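Local coordinates for glucoamylase (Thermoanaerobacterium thermosaccharolyticum, PDB 1LF6), which hydrolyses terminal alpha-1,4-linked glucose residues one after another from the non-reducing ends of starch-like chains, releasing beta-D-glucose, at residues M624-E636 / S648-L662. Sequence-based numbering, arbitrary orientation.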
loop_
_atom_site.group_PDB
_atom_site.type_symbol
_atom_site.label_atom_id
_atom_site.label_comp_id
_atom_site.label_asym_id
_atom_site.label_seq_id
_atom_site.Cartn_x
_atom_site.Cartn_y
_atom_site.Cartn_z
ATOM N N MET A 624 1.769 -11.406 -13.594
ATOM C CA MET A 624 1.384 -10.407 -12.611
ATOM C C MET A 624 -0.116 -10.471 -12.336
ATOM O O MET A 624 -0.556 -10.296 -11.192
ATOM C CB MET A 624 1.773 -8.998 -13.079
ATOM C CG MET A 624 3.272 -8.706 -12.989
ATOM S SD MET A 624 3.645 -6.946 -13.033
ATOM C CE MET A 624 3.332 -6.475 -11.354
ATOM N N GLU A 625 -0.901 -10.741 -13.377
ATOM C CA GLU A 625 -2.353 -10.825 -13.229
ATOM C C GLU A 625 -2.747 -11.978 -12.317
ATOM O O GLU A 625 -3.631 -11.836 -11.476
ATOM C CB GLU A 625 -3.022 -10.975 -14.604
ATOM C CG GLU A 625 -2.930 -9.703 -15.432
ATOM C CD GLU A 625 -3.378 -9.875 -16.871
ATOM O OE1 GLU A 625 -3.292 -8.884 -17.627
ATOM O OE2 GLU A 625 -3.809 -10.988 -17.246
ATOM N N LYS A 626 -2.071 -13.112 -12.468
ATOM C CA LYS A 626 -2.359 -14.279 -11.650
ATOM C C LYS A 626 -1.844 -14.093 -10.222
ATOM O O LYS A 626 -2.378 -14.684 -9.286
ATOM C CB LYS A 626 -1.741 -15.530 -12.285
ATOM C CG LYS A 626 -2.213 -15.785 -13.721
ATOM C CD LYS A 626 -1.504 -16.973 -14.346
ATOM C CE LYS A 626 -1.741 -17.046 -15.852
ATOM N NZ LYS A 626 -3.189 -17.086 -16.178
ATOM N N PHE A 627 -0.815 -13.265 -10.053
ATOM C CA PHE A 627 -0.266 -13.018 -8.723
ATOM C C PHE A 627 -1.230 -12.175 -7.896
ATOM O O PHE A 627 -1.227 -12.237 -6.665
ATOM C CB PHE A 627 1.091 -12.310 -8.825
ATOM C CG PHE A 627 2.238 -13.232 -9.136
ATOM C CD1 PHE A 627 3.257 -12.831 -9.997
ATOM C CD2 PHE A 627 2.303 -14.507 -8.568
ATOM C CE1 PHE A 627 4.324 -13.688 -10.292
ATOM C CE2 PHE A 627 3.366 -15.369 -8.857
ATOM C CZ PHE A 627 4.379 -14.960 -9.722
ATOM N N ALA A 628 -2.058 -11.385 -8.573
ATOM C CA ALA A 628 -3.022 -10.542 -7.888
ATOM C C ALA A 628 -4.058 -11.452 -7.236
ATOM O O ALA A 628 -4.314 -12.558 -7.724
ATOM C CB ALA A 628 -3.700 -9.587 -8.884
ATOM N N ASN A 629 -4.640 -11.003 -6.124
ATOM C CA ASN A 629 -5.650 -11.810 -5.452
ATOM C C ASN A 629 -7.034 -11.600 -6.070
ATOM O O ASN A 629 -7.178 -10.961 -7.119
ATOM C CB ASN A 629 -5.703 -11.511 -3.944
ATOM C CG ASN A 629 -6.099 -10.076 -3.627
ATOM O OD1 ASN A 629 -6.754 -9.403 -4.417
ATOM N ND2 ASN A 629 -5.710 -9.612 -2.444
ATOM N N GLU A 630 -8.044 -12.148 -5.405
ATOM C CA GLU A 630 -9.420 -12.064 -5.858
ATOM C C GLU A 630 -9.897 -10.622 -5.992
ATOM O O GLU A 630 -10.714 -10.317 -6.855
ATOM C CB GLU A 630 -10.318 -12.836 -4.896
ATOM C CG GLU A 630 -11.769 -12.898 -5.300
ATOM C CD GLU A 630 -12.528 -13.899 -4.468
ATOM O OE1 GLU A 630 -12.749 -15.033 -4.950
ATOM O OE2 GLU A 630 -12.889 -13.555 -3.325
ATOM N N GLY A 631 -9.376 -9.737 -5.148
ATOM C CA GLY A 631 -9.760 -8.338 -5.218
ATOM C C GLY A 631 -8.950 -7.529 -6.220
ATOM O O GLY A 631 -9.110 -6.308 -6.318
ATOM N N GLY A 632 -8.083 -8.208 -6.966
ATOM C CA GLY A 632 -7.253 -7.529 -7.947
ATOM C C GLY A 632 -6.096 -6.796 -7.288
ATOM O O GLY A 632 -5.475 -5.927 -7.893
ATOM N N ILE A 633 -5.799 -7.154 -6.044
ATOM C CA ILE A 633 -4.722 -6.515 -5.299
ATOM C C ILE A 633 -3.442 -7.337 -5.345
ATOM O O ILE A 633 -3.449 -8.551 -5.116
ATOM C CB ILE A 633 -5.167 -6.250 -3.839
ATOM C CG1 ILE A 633 -6.198 -5.108 -3.843
ATOM C CG2 ILE A 633 -3.963 -5.940 -2.942
ATOM C CD1 ILE A 633 -6.798 -4.781 -2.497
ATOM N N ILE A 634 -2.348 -6.660 -5.685
ATOM C CA ILE A 634 -1.040 -7.291 -5.787
ATOM C C ILE A 634 -0.243 -7.000 -4.521
ATOM O O ILE A 634 -0.101 -5.846 -4.103
ATOM C CB ILE A 634 -0.245 -6.758 -7.008
ATOM C CG1 ILE A 634 -1.063 -6.950 -8.294
ATOM C CG2 ILE A 634 1.094 -7.484 -7.120
ATOM C CD1 ILE A 634 -0.414 -6.342 -9.539
ATOM N N SER A 635 0.279 -8.056 -3.914
ATOM C CA SER A 635 1.066 -7.910 -2.701
ATOM C C SER A 635 2.524 -7.660 -3.045
ATOM O O SER A 635 2.944 -7.804 -4.190
ATOM C CB SER A 635 0.961 -9.174 -1.839
ATOM O OG SER A 635 1.622 -10.266 -2.460
ATOM N N GLU A 636 3.289 -7.274 -2.035
ATOM C CA GLU A 636 4.708 -7.030 -2.189
ATOM C C GLU A 636 5.419 -8.357 -2.461
ATOM O O GLU A 636 6.340 -8.426 -3.279
ATOM C CB GLU A 636 5.246 -6.404 -0.904
ATOM C CG GLU A 636 6.755 -6.267 -0.834
ATOM C CD GLU A 636 7.207 -5.758 0.516
ATOM O OE1 GLU A 636 7.216 -4.526 0.712
ATOM O OE2 GLU A 636 7.530 -6.598 1.385
ATOM N N SER A 648 2.869 -10.064 3.531
ATOM C CA SER A 648 3.598 -8.841 3.246
ATOM C C SER A 648 2.605 -7.736 2.903
ATOM O O SER A 648 1.400 -7.981 2.776
ATOM C CB SER A 648 4.549 -9.069 2.072
ATOM O OG SER A 648 3.826 -9.523 0.939
ATOM N N ALA A 649 3.115 -6.521 2.757
ATOM C CA ALA A 649 2.274 -5.386 2.428
ATOM C C ALA A 649 1.460 -5.630 1.155
ATOM O O ALA A 649 1.914 -6.295 0.221
ATOM C CB ALA A 649 3.141 -4.132 2.258
ATOM N N SER A 650 0.243 -5.101 1.149
ATOM C CA SER A 650 -0.651 -5.183 -0.003
ATOM C C SER A 650 -1.813 -4.228 0.263
ATOM O O SER A 650 -2.328 -4.148 1.374
ATOM C CB SER A 650 -1.184 -6.597 -0.200
ATOM O OG SER A 650 -2.306 -6.819 0.629
ATOM N N PRO A 651 -2.213 -3.458 -0.754
ATOM C CA PRO A 651 -1.596 -3.439 -2.088
ATOM C C PRO A 651 -0.248 -2.721 -2.098
ATOM O O PRO A 651 -0.090 -1.697 -1.430
ATOM C CB PRO A 651 -2.643 -2.708 -2.939
ATOM C CG PRO A 651 -3.317 -1.794 -1.950
ATOM C CD PRO A 651 -3.467 -2.688 -0.733
ATOM N N LEU A 652 0.729 -3.257 -2.833
ATOM C CA LEU A 652 2.028 -2.587 -2.941
ATOM C C LEU A 652 1.852 -1.671 -4.143
ATOM O O LEU A 652 1.851 -2.122 -5.290
ATOM C CB LEU A 652 3.173 -3.581 -3.196
ATOM C CG LEU A 652 4.574 -2.953 -3.234
ATOM C CD1 LEU A 652 4.917 -2.382 -1.862
ATOM C CD2 LEU A 652 5.615 -3.979 -3.632
ATOM N N ASN A 653 1.682 -0.384 -3.871
ATOM C CA ASN A 653 1.446 0.598 -4.920
ATOM C C ASN A 653 2.458 0.595 -6.056
ATOM O O ASN A 653 2.088 0.748 -7.219
ATOM C CB ASN A 653 1.319 1.991 -4.297
ATOM C CG ASN A 653 0.089 2.108 -3.403
ATOM O OD1 ASN A 653 -0.890 1.375 -3.583
ATOM N ND2 ASN A 653 0.124 3.031 -2.452
ATOM N N TRP A 654 3.728 0.410 -5.724
ATOM C CA TRP A 654 4.778 0.362 -6.730
ATOM C C TRP A 654 4.549 -0.819 -7.687
ATOM O O TRP A 654 4.770 -0.702 -8.903
ATOM C CB TRP A 654 6.133 0.253 -6.019
ATOM C CG TRP A 654 7.342 0.226 -6.899
ATOM C CD1 TRP A 654 7.388 0.346 -8.261
ATOM C CD2 TRP A 654 8.690 0.019 -6.470
ATOM N NE1 TRP A 654 8.685 0.221 -8.706
ATOM C CE2 TRP A 654 9.504 0.019 -7.625
ATOM C CE3 TRP A 654 9.291 -0.169 -5.217
ATOM C CZ2 TRP A 654 10.888 -0.163 -7.562
ATOM C CZ3 TRP A 654 10.663 -0.351 -5.154
ATOM C CH2 TRP A 654 11.448 -0.346 -6.321
ATOM N N ALA A 655 4.089 -1.947 -7.150
ATOM C CA ALA A 655 3.837 -3.122 -7.979
ATOM C C ALA A 655 2.656 -2.888 -8.930
ATOM O O ALA A 655 2.667 -3.337 -10.075
ATOM C CB ALA A 655 3.569 -4.333 -7.099
ATOM N N HIS A 656 1.630 -2.196 -8.452
ATOM C CA HIS A 656 0.480 -1.900 -9.295
ATOM C C HIS A 656 0.889 -0.916 -10.381
ATOM O O HIS A 656 0.417 -0.997 -11.515
ATOM C CB HIS A 656 -0.666 -1.344 -8.449
ATOM C CG HIS A 656 -1.482 -2.412 -7.788
ATOM N ND1 HIS A 656 -2.390 -3.186 -8.482
ATOM C CD2 HIS A 656 -1.466 -2.896 -6.525
ATOM C CE1 HIS A 656 -2.892 -4.104 -7.674
ATOM N NE2 HIS A 656 -2.347 -3.951 -6.481
ATOM N N ALA A 657 1.782 0.004 -10.029
ATOM C CA ALA A 657 2.274 0.989 -10.979
ATOM C C ALA A 657 3.087 0.250 -12.037
ATOM O O ALA A 657 2.990 0.539 -13.233
ATOM C CB ALA A 657 3.140 2.026 -10.262
ATOM N N GLU A 658 3.880 -0.721 -11.591
ATOM C CA GLU A 658 4.696 -1.502 -12.509
ATOM C C GLU A 658 3.785 -2.290 -13.450
ATOM O O GLU A 658 4.067 -2.386 -14.638
ATOM C CB GLU A 658 5.604 -2.464 -11.739
ATOM C CG GLU A 658 6.625 -3.200 -12.611
ATOM C CD GLU A 658 7.704 -2.284 -13.172
ATOM O OE1 GLU A 658 7.746 -1.097 -12.787
ATOM O OE2 GLU A 658 8.516 -2.758 -13.996
ATOM N N TYR A 659 2.698 -2.858 -12.923
ATOM C CA TYR A 659 1.782 -3.615 -13.776
ATOM C C TYR A 659 1.179 -2.717 -14.850
ATOM O O TYR A 659 1.107 -3.096 -16.017
ATOM C CB TYR A 659 0.643 -4.265 -12.974
ATOM C CG TYR A 659 -0.412 -4.863 -13.887
ATOM C CD1 TYR A 659 -1.525 -4.117 -14.283
ATOM C CD2 TYR A 659 -0.240 -6.129 -14.447
ATOM C CE1 TYR A 659 -2.432 -4.611 -15.219
ATOM C CE2 TYR A 659 -1.143 -6.632 -15.387
ATOM C CZ TYR A 659 -2.233 -5.865 -15.768
ATOM O OH TYR A 659 -3.113 -6.342 -16.710
ATOM N N VAL A 660 0.737 -1.532 -14.450
ATOM C CA VAL A 660 0.150 -0.583 -15.393
ATOM C C VAL A 660 1.137 -0.258 -16.514
ATOM O O VAL A 660 0.797 -0.341 -17.694
ATOM C CB VAL A 660 -0.258 0.723 -14.674
ATOM C CG1 VAL A 660 -0.657 1.793 -15.688
ATOM C CG2 VAL A 660 -1.412 0.443 -13.743
ATOM N N ILE A 661 2.363 0.100 -16.140
ATOM C CA ILE A 661 3.386 0.446 -17.120
ATOM C C ILE A 661 3.750 -0.732 -18.024
ATOM O O ILE A 661 3.982 -0.552 -19.223
ATOM C CB ILE A 661 4.651 0.992 -16.404
ATOM C CG1 ILE A 661 4.322 2.347 -15.766
ATOM C CG2 ILE A 661 5.802 1.142 -17.386
ATOM C CD1 ILE A 661 5.344 2.832 -14.757
ATOM N N LEU A 662 3.789 -1.937 -17.458
ATOM C CA LEU A 662 4.118 -3.138 -18.232
ATOM C C LEU A 662 2.992 -3.463 -19.208
ATOM O O LEU A 662 3.226 -3.733 -20.384
ATOM C CB LEU A 662 4.330 -4.329 -17.295
ATOM C CG LEU A 662 4.490 -5.685 -17.981
ATOM C CD1 LEU A 662 5.697 -5.636 -18.905
ATOM C CD2 LEU A 662 4.638 -6.785 -16.937
HETATM O O HOH W 1 5.822 -6.322 3.475
#
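A chi1 of 171° swings the Tyr659 ring away from its own backbone N and across to helix 618-627, where Glu625, extended beyond CG, brings its carboxylate to the phenol. Both helices belong to the (alpha/alpha)6 barrel of family 15 glycosidases, helix 618-627 being followed, after a loop, by helix 653-668. The hydroxyl OH of Tyr659 donates to OE1 of Glu625 (2.7 Å) on the anti side of the carboxylate, whose plane stands 55° from the ring. Met624 suits the space between the helices because its chain is flexible: CB lies at the ring edge, 3.8 Å from CD2 of Tyr659, and the bend at chi3 (81°) brings CE to the carbonyl O of Ala655. A leucine in place of Tyr659 would probably leave the Glu625 carboxylate without this donor and open a gap beside Met624.

Further along, branched Ile634 sets its CB over a face of the His656 imidazole, 3.9 Å from the ring centroid, and the carbonyl O of Gly632 lies at the ring edge. The ring's strongest polar partner is Ser301, outside the two segments. Ile633 presses CG2 on CB of Pro651, a tight 3.5 Å; a cis peptide precedes this proline. Leu652, the N-cap residue, gives its N to O of Ile634 (3.0 Å).

The side chain of Ser648 lies about 4 Å from that of Trp325, probably a substrate-binding residue. CB and CG of Glu636 cross over CD2 of Leu652, and its OE1 is hydrogen-bonded with OH of Tyr337. A water donates to OE2 of Glu636 and accepts from N of Ala649, whose carbonyl O takes the backbone N of Glu636 at 2.8 Å.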